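Local coordinates for protein yeast glycogen phosphorylase (Saccharomyces cerevisiae, PDB 1YGP) that is a carbohydrate phosphorylase of the GT-B clan, a two-domain enzyme with a bound pyridoxal-5'-phosphate, at residues 111-116 with 522-527; 253-258 with 305-310; 345-350 with 355-360. All coordinates share one frame; numbering follows the deposited sequence.

Contact 1 of 3, residues 111-116 with 522-527; sequences ALDNAL and LKQANP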
loop_
_atom_site.group_PDB
_atom_site.type_symbol
_atom_site.label_atom_id
_atom_site.label_comp_id
_atom_site.label_asym_id
_atom_site.label_seq_id
_atom_site.Cartn_x
_atom_site.Cartn_y
_atom_site.Cartn_z
ATOM N N ALA A 111 12.864 13.593 -2.079
ATOM C CA ALA A 111 12.136 14.837 -2.021
ATOM C C ALA A 111 12.302 15.759 -0.842
ATOM O O ALA A 111 12.318 16.963 -1.090
ATOM C CB ALA A 111 10.671 14.545 -2.148
ATOM N N LEU A 112 12.421 15.326 0.416
ATOM C CA LEU A 112 12.512 16.253 1.557
ATOM C C LEU A 112 13.511 17.402 1.483
ATOM O O LEU A 112 13.091 18.553 1.599
ATOM C CB LEU A 112 12.834 15.523 2.898
ATOM C CG LEU A 112 12.126 15.876 4.234
ATOM C CD1 LEU A 112 12.895 15.278 5.389
ATOM C CD2 LEU A 112 12.130 17.351 4.511
ATOM N N ASP A 113 14.813 17.214 1.273
ATOM C CA ASP A 113 15.695 18.366 1.413
ATOM C C ASP A 113 15.506 19.410 0.328
ATOM O O ASP A 113 15.594 20.621 0.555
ATOM C CB ASP A 113 17.103 17.893 1.415
ATOM C CG ASP A 113 18.087 18.861 2.017
ATOM O OD1 ASP A 113 17.701 19.725 2.798
ATOM O OD2 ASP A 113 19.265 18.709 1.705
ATOM N N ASN A 114 15.179 18.893 -0.857
ATOM C CA ASN A 114 14.847 19.724 -1.966
ATOM C C ASN A 114 13.669 20.597 -1.578
ATOM O O ASN A 114 13.710 21.791 -1.884
ATOM C CB ASN A 114 14.523 18.846 -3.146
ATOM C CG ASN A 114 14.387 19.666 -4.419
ATOM O OD1 ASN A 114 13.279 19.836 -4.907
ATOM N ND2 ASN A 114 15.436 20.258 -5.001
ATOM N N ALA A 115 12.664 20.087 -0.860
ATOM C CA ALA A 115 11.541 20.907 -0.414
ATOM C C ALA A 115 11.990 21.931 0.601
ATOM O O ALA A 115 11.509 23.061 0.601
ATOM C CB ALA A 115 10.451 20.117 0.268
ATOM N N LEU A 116 12.947 21.591 1.454
ATOM C CA LEU A 116 13.439 22.540 2.437
ATOM C C LEU A 116 14.160 23.736 1.812
ATOM O O LEU A 116 14.074 24.871 2.318
ATOM C CB LEU A 116 14.336 21.757 3.387
ATOM C CG LEU A 116 13.816 21.459 4.785
ATOM C CD1 LEU A 116 12.433 20.845 4.714
ATOM C CD2 LEU A 116 14.788 20.525 5.489
ATOM N N LEU A 522 24.217 21.765 -7.084
ATOM C CA LEU A 522 25.199 22.607 -6.398
ATOM C C LEU A 522 24.773 22.915 -4.965
ATOM O O LEU A 522 25.507 22.660 -4.007
ATOM C CB LEU A 522 25.407 23.928 -7.144
ATOM C CG LEU A 522 26.297 25.053 -6.581
ATOM C CD1 LEU A 522 27.690 24.555 -6.342
ATOM C CD2 LEU A 522 26.419 26.176 -7.583
ATOM N N LYS A 523 23.569 23.427 -4.743
ATOM C CA LYS A 523 23.208 23.827 -3.389
ATOM C C LYS A 523 22.845 22.646 -2.514
ATOM O O LYS A 523 23.213 22.633 -1.341
ATOM C CB LYS A 523 22.044 24.829 -3.414
ATOM C CG LYS A 523 21.820 25.382 -2.034
ATOM C CD LYS A 523 20.786 26.459 -2.070
ATOM C CE LYS A 523 20.507 26.939 -0.642
ATOM N NZ LYS A 523 21.706 27.307 0.101
ATOM N N GLN A 524 22.142 21.641 -3.022
ATOM C CA GLN A 524 21.824 20.495 -2.204
ATOM C C GLN A 524 23.069 19.645 -2.025
ATOM O O GLN A 524 23.508 19.437 -0.894
ATOM C CB GLN A 524 20.748 19.681 -2.856
ATOM C CG GLN A 524 20.179 18.639 -1.913
ATOM C CD GLN A 524 18.750 18.319 -2.276
ATOM O OE1 GLN A 524 18.296 17.190 -2.243
ATOM N NE2 GLN A 524 17.927 19.300 -2.616
ATOM N N ALA A 525 23.658 19.193 -3.134
ATOM C CA ALA A 525 24.808 18.314 -3.093
ATOM C C ALA A 525 26.064 18.922 -2.518
ATOM O O ALA A 525 26.834 18.189 -1.902
ATOM C CB ALA A 525 25.149 17.814 -4.490
ATOM N N ASN A 526 26.296 20.236 -2.664
ATOM C CA ASN A 526 27.532 20.833 -2.182
ATOM C C ASN A 526 27.322 22.173 -1.481
ATOM O O ASN A 526 27.814 23.221 -1.925
ATOM C CB ASN A 526 28.474 20.997 -3.364
ATOM C CG ASN A 526 29.955 21.095 -3.002
ATOM O OD1 ASN A 526 30.370 21.323 -1.857
ATOM N ND2 ASN A 526 30.839 20.926 -3.982
ATOM N N PRO A 527 26.637 22.204 -0.324
ATOM C CA PRO A 527 26.372 23.408 0.453
ATOM C C PRO A 527 27.614 24.203 0.794
ATOM O O PRO A 527 27.623 25.420 0.638
ATOM C CB PRO A 527 25.671 22.907 1.669
ATOM C CG PRO A 527 26.232 21.511 1.883
ATOM C CD PRO A 527 26.208 21.032 0.441
#
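Gln524 reaches from helix 518-524 to the side of helix 111-117 and lays its amide against Asp113 and Asn114. In a GT-B fold two Rossmann-like domains face one another. Both helices here follow strands of the nine-stranded mixed sheet: helix 111-117 comes after strand 98-102, and helix 518-524 after 509-511, the last strand of that sheet along the chain. Gln524 and Ala525 also rest on Glu702 of helix 698-704, which in the chain lies between strands 688-693 and 710-713 of the six-stranded parallel sheet, so the contact probably sits close to where the two domains meet. Trp521, on the same helix as Gln524, lines the pyridoxal-5'-phosphate pocket, and the Gln524 side chain itself is about 11 Å from that ligand. The backbone makes a wider pi-type turn at 522-524, and a little further on Asn526 takes the N-cap position of helix 527-536, its OD1 accepting a weak hydrogen bond from Leu529 N. Gln524 does most of the touching. Its CG stands anti to the backbone N (chi1 -168°) and the chain stays extended beyond it, which carries the amide the full way to the first helix. Asp113 and Gln524 run past each other in opposite directions, with the carboxylate and amide planes 51° apart. Asp113 OD2 lies 3.7 Å from Gln524 CG, and the same oxygen makes a salt bridge with Arg135. Asn114 meets the glutamine differently: the two side chains cross at about a right angle, and the amide carbon, Gln524 CD, lies 3.9 Å from Asn114 N.

Contact 2 of 3, residues 253-258 with 305-310; sequences GGERVL and QQRAES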
loop_
_atom_site.group_PDB
_atom_site.type_symbol
_atom_site.label_atom_id
_atom_site.label_comp_id
_atom_site.label_asym_id
_atom_site.label_seq_id
_atom_site.Cartn_x
_atom_site.Cartn_y
_atom_site.Cartn_z
ATOM N N GLY A 253 -13.188 -2.758 -27.837
ATOM C CA GLY A 253 -11.998 -3.397 -27.288
ATOM C C GLY A 253 -12.268 -4.666 -26.493
ATOM O O GLY A 253 -13.415 -4.996 -26.211
ATOM N N GLY A 254 -11.227 -5.376 -26.085
ATOM C CA GLY A 254 -11.422 -6.617 -25.369
ATOM C C GLY A 254 -10.982 -6.595 -23.910
ATOM O O GLY A 254 -11.313 -7.524 -23.186
ATOM N N GLU A 255 -10.238 -5.636 -23.380
ATOM C CA GLU A 255 -9.836 -5.644 -21.986
ATOM C C GLU A 255 -9.882 -4.196 -21.564
ATOM O O GLU A 255 -9.696 -3.307 -22.415
ATOM C CB GLU A 255 -8.437 -6.204 -21.911
ATOM C CG GLU A 255 -7.792 -6.349 -20.535
ATOM C CD GLU A 255 -6.416 -7.014 -20.578
ATOM O OE1 GLU A 255 -6.252 -7.962 -21.350
ATOM O OE2 GLU A 255 -5.511 -6.595 -19.846
ATOM N N ARG A 256 -10.170 -3.908 -20.301
ATOM C CA ARG A 256 -10.182 -2.530 -19.839
ATOM C C ARG A 256 -9.516 -2.549 -18.497
ATOM O O ARG A 256 -9.793 -3.446 -17.702
ATOM C CB ARG A 256 -11.559 -1.915 -19.586
ATOM C CG ARG A 256 -12.594 -1.890 -20.720
ATOM C CD ARG A 256 -13.676 -0.815 -20.522
ATOM N NE ARG A 256 -13.996 -0.597 -19.112
ATOM C CZ ARG A 256 -14.668 0.479 -18.681
ATOM N NH1 ARG A 256 -15.118 1.422 -19.519
ATOM N NH2 ARG A 256 -14.800 0.662 -17.365
ATOM N N VAL A 257 -8.621 -1.615 -18.252
ATOM C CA VAL A 257 -7.937 -1.507 -16.975
ATOM C C VAL A 257 -8.242 -0.104 -16.500
ATOM O O VAL A 257 -8.872 0.655 -17.263
ATOM C CB VAL A 257 -6.421 -1.690 -17.117
ATOM C CG1 VAL A 257 -6.141 -3.137 -17.416
ATOM C CG2 VAL A 257 -5.857 -0.871 -18.270
ATOM N N LEU A 258 -7.850 0.267 -15.284
ATOM C CA LEU A 258 -8.147 1.599 -14.813
ATOM C C LEU A 258 -6.878 2.308 -14.475
ATOM O O LEU A 258 -5.978 1.669 -13.932
ATOM C CB LEU A 258 -8.985 1.600 -13.572
ATOM C CG LEU A 258 -10.428 1.212 -13.701
ATOM C CD1 LEU A 258 -11.092 1.499 -12.376
ATOM C CD2 LEU A 258 -11.137 2.024 -14.765
ATOM N N GLN A 305 -6.824 -8.690 -11.073
ATOM C CA GLN A 305 -5.969 -7.830 -10.268
ATOM C C GLN A 305 -4.532 -8.034 -10.657
ATOM O O GLN A 305 -3.854 -7.057 -10.957
ATOM C CB GLN A 305 -6.171 -8.193 -8.841
ATOM C CG GLN A 305 -5.635 -7.351 -7.727
ATOM C CD GLN A 305 -5.983 -8.042 -6.413
ATOM O OE1 GLN A 305 -5.088 -8.562 -5.764
ATOM N NE2 GLN A 305 -7.218 -8.201 -5.933
ATOM N N GLN A 306 -4.114 -9.299 -10.733
ATOM C CA GLN A 306 -2.755 -9.635 -11.120
ATOM C C GLN A 306 -2.422 -9.064 -12.483
ATOM O O GLN A 306 -1.481 -8.275 -12.543
ATOM C CB GLN A 306 -2.543 -11.147 -11.186
ATOM N N ARG A 307 -3.194 -9.346 -13.553
ATOM C CA ARG A 307 -2.900 -8.817 -14.886
ATOM C C ARG A 307 -2.772 -7.304 -14.848
ATOM O O ARG A 307 -1.699 -6.800 -15.168
ATOM C CB ARG A 307 -3.979 -9.140 -15.916
ATOM C CG ARG A 307 -3.823 -10.487 -16.587
ATOM C CD ARG A 307 -4.897 -10.725 -17.661
ATOM N NE ARG A 307 -4.687 -9.993 -18.911
ATOM C CZ ARG A 307 -4.236 -10.590 -20.034
ATOM N NH1 ARG A 307 -3.943 -11.895 -20.092
ATOM N NH2 ARG A 307 -4.075 -9.875 -21.147
ATOM N N ALA A 308 -3.781 -6.582 -14.372
ATOM C CA ALA A 308 -3.744 -5.130 -14.260
ATOM C C ALA A 308 -2.450 -4.561 -13.683
ATOM O O ALA A 308 -1.753 -3.760 -14.312
ATOM C CB ALA A 308 -4.870 -4.664 -13.365
ATOM N N GLU A 309 -2.088 -5.051 -12.511
ATOM C CA GLU A 309 -0.915 -4.588 -11.831
ATOM C C GLU A 309 0.421 -4.857 -12.533
ATOM O O GLU A 309 1.427 -4.214 -12.185
ATOM C CB GLU A 309 -0.957 -5.194 -10.447
ATOM C CG GLU A 309 -2.032 -4.457 -9.640
ATOM C CD GLU A 309 -2.332 -4.980 -8.228
ATOM O OE1 GLU A 309 -1.564 -5.801 -7.693
ATOM O OE2 GLU A 309 -3.357 -4.539 -7.674
ATOM N N SER A 310 0.496 -5.730 -13.546
ATOM C CA SER A 310 1.723 -5.930 -14.299
ATOM C C SER A 310 2.147 -4.622 -14.945
ATOM O O SER A 310 3.319 -4.239 -14.903
ATOM C CB SER A 310 1.551 -6.900 -15.423
ATOM O OG SER A 310 0.808 -8.027 -15.016
#
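Val257 turns its CG1 onto the backbone of Ala308, 4.4 Å from Ala308 CA, where strand 255-267 of the mixed sheet is covered by helix 303-313. The strand enters this contact through a classic beta bulge: Gly254 and Glu255 both face Phe232 of the neighbouring antiparallel strand 221-232. Both Glu255 and Val257 project toward the helix, being two residues apart on the strand. Glu255 runs fully extended, CG anti to the backbone N (chi1 -179°), to form a salt bridge with Arg307, with Glu255 OE1 2.9 Å from Arg307 NH2. The hydrogen bond within it is weak, bent to 127° at the hydrogen, and the carboxylate and guanidinium planes stand 78° apart. The other oxygen, Glu255 OE2, lies in the guanidinium plane at its edge, 3.6 Å from Arg307 NE. Lys330 brings a like charge close to Arg307, which the glutamate probably helps to offset. Phe334 of helix 322-350 also packs on Val257, while Gln305 makes weak hydrogen bonds to Tyr193 and Tyr211 of the second subunit. One turn of the helix carries an extra bond: Arg307 O accepts from Ser310 N and, at 2.8 Å, from Ser310 OG.

Contact 3 of 3, residues 345-350 with 355-360; sequences RRFKKS and TEFPDQ. With PO4 (phosphate ion), chain C.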
loop_
_atom_site.group_PDB
_atom_site.type_symbol
_atom_site.label_atom_id
_atom_site.label_comp_id
_atom_site.label_asym_id
_atom_site.label_seq_id
_atom_site.Cartn_x
_atom_site.Cartn_y
_atom_site.Cartn_z
ATOM N N ARG A 345 -9.539 16.498 -21.068
ATOM C CA ARG A 345 -10.630 16.783 -20.140
ATOM C C ARG A 345 -10.512 18.212 -19.623
ATOM O O ARG A 345 -11.442 19.020 -19.670
ATOM C CB ARG A 345 -10.603 15.842 -18.945
ATOM C CG ARG A 345 -11.872 16.127 -18.160
ATOM C CD ARG A 345 -11.934 15.848 -16.671
ATOM N NE ARG A 345 -10.923 16.612 -15.991
ATOM C CZ ARG A 345 -9.808 15.991 -15.619
ATOM N NH1 ARG A 345 -9.630 14.674 -15.866
ATOM N NH2 ARG A 345 -8.845 16.701 -15.037
ATOM N N ARG A 346 -9.309 18.530 -19.170
ATOM C CA ARG A 346 -8.989 19.848 -18.672
ATOM C C ARG A 346 -9.286 20.874 -19.764
ATOM O O ARG A 346 -9.908 21.897 -19.469
ATOM C CB ARG A 346 -7.536 19.822 -18.274
ATOM C CG ARG A 346 -7.077 21.051 -17.539
ATOM C CD ARG A 346 -5.684 20.869 -16.952
ATOM N NE ARG A 346 -5.688 19.764 -16.012
ATOM C CZ ARG A 346 -4.904 18.703 -16.203
ATOM N NH1 ARG A 346 -4.086 18.634 -17.255
ATOM N NH2 ARG A 346 -4.996 17.666 -15.366
ATOM N N PHE A 347 -8.968 20.572 -21.044
ATOM C CA PHE A 347 -9.197 21.480 -22.182
ATOM C C PHE A 347 -10.675 21.756 -22.364
ATOM O O PHE A 347 -11.072 22.906 -22.602
ATOM C CB PHE A 347 -8.677 20.909 -23.524
ATOM C CG PHE A 347 -8.824 21.841 -24.729
ATOM C CD1 PHE A 347 -8.041 23.002 -24.836
ATOM C CD2 PHE A 347 -9.744 21.535 -25.742
ATOM C CE1 PHE A 347 -8.176 23.846 -25.945
ATOM C CE2 PHE A 347 -9.878 22.381 -26.849
ATOM C CZ PHE A 347 -9.094 23.538 -26.952
ATOM N N LYS A 348 -11.523 20.744 -22.224
ATOM C CA LYS A 348 -12.929 21.010 -22.433
ATOM C C LYS A 348 -13.508 21.834 -21.304
ATOM O O LYS A 348 -14.523 22.474 -21.556
ATOM C CB LYS A 348 -13.677 19.736 -22.590
ATOM C CG LYS A 348 -13.194 19.063 -23.868
ATOM C CD LYS A 348 -14.143 17.938 -24.157
ATOM C CE LYS A 348 -13.394 16.805 -24.763
ATOM N NZ LYS A 348 -14.333 15.724 -24.997
ATOM N N LYS A 349 -12.931 21.983 -20.108
ATOM C CA LYS A 349 -13.480 22.959 -19.169
ATOM C C LYS A 349 -13.322 24.352 -19.762
ATOM O O LYS A 349 -14.055 25.255 -19.387
ATOM C CB LYS A 349 -12.766 23.084 -17.842
ATOM C CG LYS A 349 -12.769 21.981 -16.827
ATOM C CD LYS A 349 -12.049 22.702 -15.706
ATOM C CE LYS A 349 -11.731 21.759 -14.579
ATOM N NZ LYS A 349 -11.350 22.509 -13.400
ATOM N N SER A 350 -12.375 24.592 -20.673
ATOM C CA SER A 350 -12.202 25.913 -21.259
ATOM C C SER A 350 -13.394 26.285 -22.127
ATOM O O SER A 350 -13.726 27.448 -22.318
ATOM C CB SER A 350 -10.962 25.958 -22.133
ATOM N N THR A 355 -10.231 24.012 -32.627
ATOM C CA THR A 355 -9.234 24.689 -33.440
ATOM C C THR A 355 -8.240 25.512 -32.643
ATOM O O THR A 355 -7.210 25.888 -33.189
ATOM C CB THR A 355 -9.949 25.571 -34.477
ATOM O OG1 THR A 355 -11.160 26.093 -33.915
ATOM C CG2 THR A 355 -10.260 24.739 -35.723
ATOM N N GLU A 356 -8.505 25.779 -31.360
ATOM C CA GLU A 356 -7.557 26.486 -30.524
ATOM C C GLU A 356 -6.673 25.581 -29.678
ATOM O O GLU A 356 -5.763 26.074 -28.992
ATOM C CB GLU A 356 -8.248 27.408 -29.581
ATOM C CG GLU A 356 -9.107 28.407 -30.291
ATOM C CD GLU A 356 -9.512 29.524 -29.361
ATOM O OE1 GLU A 356 -10.039 29.253 -28.280
ATOM O OE2 GLU A 356 -9.288 30.670 -29.735
ATOM N N PHE A 357 -6.878 24.255 -29.724
ATOM C CA PHE A 357 -6.052 23.307 -28.991
ATOM C C PHE A 357 -4.572 23.605 -29.196
ATOM O O PHE A 357 -3.960 23.874 -28.156
ATOM C CB PHE A 357 -6.351 21.853 -29.423
ATOM C CG PHE A 357 -5.927 20.819 -28.391
ATOM C CD1 PHE A 357 -6.634 20.708 -27.183
ATOM C CD2 PHE A 357 -4.844 19.977 -28.638
ATOM C CE1 PHE A 357 -6.263 19.757 -26.226
ATOM C CE2 PHE A 357 -4.487 19.030 -27.671
ATOM C CZ PHE A 357 -5.189 18.914 -26.470
ATOM N N PRO A 358 -3.941 23.736 -30.387
ATOM C CA PRO A 358 -2.521 24.051 -30.520
ATOM C C PRO A 358 -2.141 25.357 -29.845
ATOM O O PRO A 358 -1.020 25.538 -29.386
ATOM C CB PRO A 358 -2.279 24.093 -31.987
ATOM C CG PRO A 358 -3.344 23.196 -32.527
ATOM C CD PRO A 358 -4.531 23.666 -31.715
ATOM N N ASP A 359 -3.059 26.306 -29.722
ATOM C CA ASP A 359 -2.709 27.559 -29.083
ATOM C C ASP A 359 -2.696 27.404 -27.567
ATOM O O ASP A 359 -2.167 28.255 -26.855
ATOM C CB ASP A 359 -3.713 28.629 -29.522
ATOM C CG ASP A 359 -3.762 28.801 -31.038
ATOM O OD1 ASP A 359 -2.720 29.079 -31.634
ATOM O OD2 ASP A 359 -4.838 28.644 -31.625
ATOM N N GLN A 360 -3.300 26.346 -27.037
ATOM C CA GLN A 360 -3.342 26.130 -25.606
ATOM C C GLN A 360 -2.538 24.935 -25.101
ATOM O O GLN A 360 -2.142 24.942 -23.939
ATOM C CB GLN A 360 -4.792 25.967 -25.165
ATOM C CG GLN A 360 -5.680 27.166 -25.432
ATOM C CD GLN A 360 -5.274 28.414 -24.658
ATOM O OE1 GLN A 360 -5.285 28.432 -23.434
ATOM N NE2 GLN A 360 -4.910 29.517 -25.305
HETATM P P PO4 C . -8.026 19.808 -13.326
HETATM O O1 PO4 C . -7.180 20.971 -13.652
HETATM O O2 PO4 C . -7.135 18.669 -13.034
HETATM O O3 PO4 C . -8.873 20.097 -12.133
HETATM O O4 PO4 C . -8.915 19.481 -14.457
#
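Phe357 drives an edge into the face of Phe347, a T-shaped pair with ring centroids 4.7 Å apart and planes at 83°. The touching atom is Phe357 CD1, which sits over the centre of the Phe347 ring and comes 3.5 Å from Phe347 CG. With CG of Phe357 anti to its own backbone N (chi1 -159°), the ring swings back toward helix 322-350, although the residue's first bond does not aim there. Gln360 closes the rim of the same Phe347 ring, its CB lying near the ring plane 4.1 Å from Phe347 CE1. Trp354 of the short link also meets Phe347, while Phe357 touches Ile343 and Leu344 of its partner helix and Ile395 and Thr399 of helix 389-399. This connection between helix 322-350 and the short helix 357-360 belongs to the Rossmann-like domain built on the nine-stranded mixed sheet: it follows the long helix and leads into strand 361-366, Gln360 already bonding through its backbone to Arg98. Elsewhere on helix 322-350, Arg345 and Arg346 hold a phosphate ion, probably from the crystallisation liquor, with Thr8 N as a further donor. Arg345 NH2 gives a nearly straight bond of 2.8 Å to phosphate O4 (170°), and Arg346 NE one of 3.0 Å to O1. Asp342 positions both guanidinium groups, bonding Arg345 NH1 through OD1 and Arg346 NH2 through OD2.

Overall arrangement
The three contacts lie well apart, with centres 39 Å (contacts 1 and 2), 36 Å (1 and 3) and 30 Å (2 and 3) from one another, and none touches another. Along the chain, contact 2 closes before contact 3 opens, and both fall in the long interval between the two segments of contact 1. Contacts 2 and 3 share surroundings: helices 303-313 and 322-350 follow each other, and both contacts border the nine-stranded mixed sheet, one at strand 255-267, the other leading into strand 361-366. Contact 1 joins helices that follow strands of the same sheet and also neighbours helix 698-704 and the pyridoxal-5'-phosphate pocket, probably close to the domain boundary.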